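Local structure of L-2,4-diaminobutyric acid acetyltransferase (Geobacillus sp., 6SLL) at residues L53-M62 / V71-S79. The protein catalyses acetyl transfer from acetyl-coenzyme A to L-2,4-diaminobutyric acid, a step in the biosynthesis of the chemical chaperone ectoine. Residues are numbered along the deposited sequence; the frame is centred on the assembly and turned at random.
Sequences LGDYFNDTCM and VGFISAFRS
The Phe73 ring receives Leu53 at its edge, with Leu53 CD1 near the ring plane and 4.4 Å from Phe73 CZ, while the backbone N of Ser75, on its own strand, lies over one face toward the rim. Oxygen O of Met62 approaches the same ring obliquely, 3.4 Å from Phe73 CD1. A first torsion of 177°, with CG opposite the backbone N, lays the ring along its own strand toward Ser75 and within reach of Leu53; Val32 and Leu35 of helix 29-39 also pack on it. Phe57 and Phe77 lie side by side and point the same way, Phe57 CD1 resting 3.7 Å from Phe77 CB, and the Phe77 ring meets that of Phe87. In this GNAT fold the segment 53-62 leaves helix 47-56, turns through a short 3-10 segment and enters strand 62-66, which pairs antiparallel with strand 69-78. The pairing starts at Met62 and Ile74, a hydrogen-bonded pair: Met62 N donates to Ile74 O and Ile74 N to Met62 O, each at 2.9 Å. Just ahead of it, Thr60 OG1 donates to Ala76 O at 2.8 Å, from above the carbonyl plane. A valine in place of Thr60 would probably leave Ala76 O without this buried donor and weaken the tie between turn and strand. Cys61 SG packs 3.7 Å from Ser75 CA, and Ser75 OG turns to the backbone N of Gln90, a residue of the diaminobutyrate pocket.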
loop_
_atom_site.group_PDB
_atom_site.type_symbol
_atom_site.label_atom_id
_atom_site.label_comp_id
_atom_site.label_asym_id
_atom_site.label_seq_id
_atom_site.Cartn_x
_atom_site.Cartn_y
_atom_site.Cartn_z
ATOM N N LEU B 53 -1.130 2.600 -6.141
ATOM C CA LEU B 53 0.239 3.053 -6.206
ATOM C C LEU B 53 0.451 4.000 -7.335
ATOM O O LEU B 53 1.115 5.022 -7.176
ATOM C CB LEU B 53 1.151 1.807 -6.313
ATOM C CG LEU B 53 1.275 0.980 -5.039
ATOM C CD1 LEU B 53 1.848 -0.389 -5.323
ATOM C CD2 LEU B 53 2.154 1.675 -3.995
ATOM N N GLY B 54 -0.115 3.736 -8.509
ATOM C CA GLY B 54 -0.051 4.603 -9.644
ATOM C C GLY B 54 -0.753 5.914 -9.453
ATOM O O GLY B 54 -0.450 6.858 -10.172
ATOM N N ASP B 55 -1.737 5.965 -8.559
ATOM C CA ASP B 55 -2.469 7.176 -8.310
ATOM C C ASP B 55 -1.850 7.969 -7.183
ATOM O O ASP B 55 -1.273 9.029 -7.385
ATOM C CB ASP B 55 -3.904 6.800 -8.003
ATOM C CG ASP B 55 -4.836 7.942 -7.845
ATOM O OD1 ASP B 55 -4.353 9.084 -7.630
ATOM O OD2 ASP B 55 -6.070 7.626 -8.047
ATOM N N TYR B 56 -1.871 7.456 -5.971
ATOM C CA TYR B 56 -1.480 8.209 -4.752
ATOM C C TYR B 56 0.016 8.209 -4.506
ATOM O O TYR B 56 0.491 9.144 -3.842
ATOM C CB TYR B 56 -2.257 7.665 -3.571
ATOM C CG TYR B 56 -3.718 7.894 -3.622
ATOM C CD1 TYR B 56 -4.264 9.074 -3.179
ATOM C CD2 TYR B 56 -4.577 6.964 -4.128
ATOM C CE1 TYR B 56 -5.602 9.348 -3.315
ATOM C CE2 TYR B 56 -5.936 7.212 -4.286
ATOM C CZ TYR B 56 -6.435 8.422 -3.864
ATOM O OH TYR B 56 -7.793 8.687 -4.010
ATOM N N PHE B 57 0.738 7.203 -4.948
ATOM C CA PHE B 57 2.131 6.997 -4.600
ATOM C C PHE B 57 3.083 7.207 -5.761
ATOM O O PHE B 57 4.265 6.910 -5.693
ATOM C CB PHE B 57 2.384 5.664 -3.916
ATOM C CG PHE B 57 1.689 5.518 -2.627
ATOM C CD1 PHE B 57 2.278 6.022 -1.445
ATOM C CD2 PHE B 57 0.470 4.947 -2.506
ATOM C CE1 PHE B 57 1.652 5.884 -0.237
ATOM C CE2 PHE B 57 -0.185 4.842 -1.288
ATOM C CZ PHE B 57 0.418 5.305 -0.145
ATOM N N ASN B 58 2.561 7.703 -6.922
ATOM C CA ASN B 58 3.378 7.563 -8.162
ATOM C C ASN B 58 4.588 8.448 -8.148
ATOM O O ASN B 58 5.545 8.184 -8.869
ATOM C CB ASN B 58 2.590 7.745 -9.409
ATOM C CG ASN B 58 1.996 9.078 -9.600
ATOM O OD1 ASN B 58 1.878 9.921 -8.712
ATOM N ND2 ASN B 58 1.611 9.343 -10.808
ATOM N N ASP B 59 4.619 9.478 -7.295
ATOM C CA ASP B 59 5.809 10.356 -7.188
ATOM C C ASP B 59 7.038 9.610 -6.699
ATOM O O ASP B 59 8.142 10.106 -6.909
ATOM C CB ASP B 59 5.492 11.536 -6.259
ATOM C CG ASP B 59 4.232 12.259 -6.720
ATOM O OD1 ASP B 59 3.133 11.820 -6.326
ATOM O OD2 ASP B 59 4.337 13.156 -7.516
ATOM N N THR B 60 6.840 8.478 -6.043
ATOM C CA THR B 60 7.918 7.663 -5.514
ATOM C C THR B 60 7.881 6.245 -6.099
ATOM O O THR B 60 8.367 5.333 -5.404
ATOM C CB THR B 60 7.893 7.649 -3.980
ATOM O OG1 THR B 60 6.644 7.132 -3.508
ATOM C CG2 THR B 60 8.129 8.994 -3.393
ATOM N N CYS B 61 7.355 6.084 -7.311
ATOM C CA CYS B 61 7.399 4.790 -7.989
ATOM C C CYS B 61 8.001 4.979 -9.373
ATOM O O CYS B 61 8.090 6.119 -9.888
ATOM C CB CYS B 61 5.980 4.190 -8.122
ATOM S SG CYS B 61 5.196 3.761 -6.569
ATOM N N MET B 62 8.346 3.903 -10.039
ATOM C CA MET B 62 9.016 3.931 -11.341
ATOM C C MET B 62 8.491 2.792 -12.219
ATOM O O MET B 62 8.218 1.682 -11.702
ATOM C CB MET B 62 10.555 3.683 -11.120
ATOM C CG MET B 62 11.461 3.846 -12.204
ATOM S SD MET B 62 11.276 5.511 -13.084
ATOM C CE MET B 62 11.735 6.329 -11.601
ATOM N N VAL B 71 8.263 -3.478 -18.723
ATOM C CA VAL B 71 9.287 -4.452 -18.414
ATOM C C VAL B 71 9.868 -4.334 -17.028
ATOM O O VAL B 71 10.669 -5.162 -16.614
ATOM C CB VAL B 71 10.360 -4.524 -19.501
ATOM C CG1 VAL B 71 9.769 -4.970 -20.859
ATOM C CG2 VAL B 71 11.137 -3.252 -19.593
ATOM N N GLY B 72 9.562 -3.220 -16.315
ATOM C CA GLY B 72 10.079 -3.035 -14.964
ATOM C C GLY B 72 9.162 -2.193 -14.171
ATOM O O GLY B 72 8.455 -1.297 -14.685
ATOM N N PHE B 73 9.198 -2.399 -12.851
ATOM C CA PHE B 73 8.399 -1.578 -11.884
ATOM C C PHE B 73 9.160 -1.562 -10.581
ATOM O O PHE B 73 9.708 -2.582 -10.128
ATOM C CB PHE B 73 7.017 -2.192 -11.697
ATOM C CG PHE B 73 6.146 -1.489 -10.686
ATOM C CD1 PHE B 73 5.576 -0.292 -10.982
ATOM C CD2 PHE B 73 5.830 -2.087 -9.490
ATOM C CE1 PHE B 73 4.717 0.334 -10.101
ATOM C CE2 PHE B 73 4.971 -1.514 -8.577
ATOM C CZ PHE B 73 4.414 -0.293 -8.893
ATOM N N ILE B 74 9.114 -0.391 -9.937
ATOM C CA ILE B 74 9.455 -0.243 -8.497
ATOM C C ILE B 74 8.366 0.480 -7.827
ATOM O O ILE B 74 7.991 1.614 -8.218
ATOM C CB ILE B 74 10.825 0.484 -8.274
ATOM C CG1 ILE B 74 11.897 -0.169 -8.907
ATOM C CG2 ILE B 74 11.037 0.620 -6.751
ATOM C CD1 ILE B 74 13.245 0.414 -8.609
ATOM N N SER B 75 7.865 -0.079 -6.702
ATOM C CA SER B 75 6.997 0.645 -5.804
ATOM C C SER B 75 7.776 1.062 -4.545
ATOM O O SER B 75 8.569 0.282 -3.989
ATOM C CB SER B 75 5.829 -0.181 -5.390
ATOM O OG SER B 75 6.204 -1.452 -4.906
ATOM N N ALA B 76 7.520 2.291 -4.092
ATOM C CA ALA B 76 8.134 2.765 -2.869
ATOM C C ALA B 76 7.261 3.832 -2.323
ATOM O O ALA B 76 6.408 4.439 -2.975
ATOM C CB ALA B 76 9.530 3.326 -3.152
ATOM N N PHE B 77 7.508 4.196 -1.033
ATOM C CA PHE B 77 6.804 5.289 -0.342
ATOM C C PHE B 77 7.669 5.821 0.751
ATOM O O PHE B 77 8.496 5.067 1.329
ATOM C CB PHE B 77 5.408 4.884 0.163
ATOM C CG PHE B 77 5.441 3.704 1.099
ATOM C CD1 PHE B 77 5.776 3.816 2.442
ATOM C CD2 PHE B 77 5.172 2.439 0.637
ATOM C CE1 PHE B 77 5.856 2.700 3.277
ATOM C CE2 PHE B 77 5.217 1.338 1.492
ATOM C CZ PHE B 77 5.554 1.445 2.799
ATOM N N ARG B 78 7.561 7.101 1.063
ATOM C CA ARG B 78 8.233 7.625 2.234
ATOM C C ARG B 78 7.485 7.210 3.491
ATOM O O ARG B 78 6.263 7.264 3.554
ATOM C CB ARG B 78 8.385 9.143 2.156
ATOM C CG ARG B 78 9.166 9.535 0.967
ATOM C CD ARG B 78 9.761 10.690 0.815
ATOM N NE ARG B 78 10.701 11.179 1.834
ATOM C CZ ARG B 78 11.505 12.155 1.595
ATOM N NH1 ARG B 78 11.521 12.757 0.442
ATOM N NH2 ARG B 78 12.263 12.633 2.592
ATOM N N SER B 79 8.222 6.750 4.517
ATOM C CA SER B 79 7.540 6.299 5.742
ATOM C C SER B 79 6.803 7.461 6.391
ATOM O O SER B 79 7.440 8.439 6.714
ATOM C CB SER B 79 8.640 5.725 6.650
ATOM O OG SER B 79 8.040 5.443 7.913
#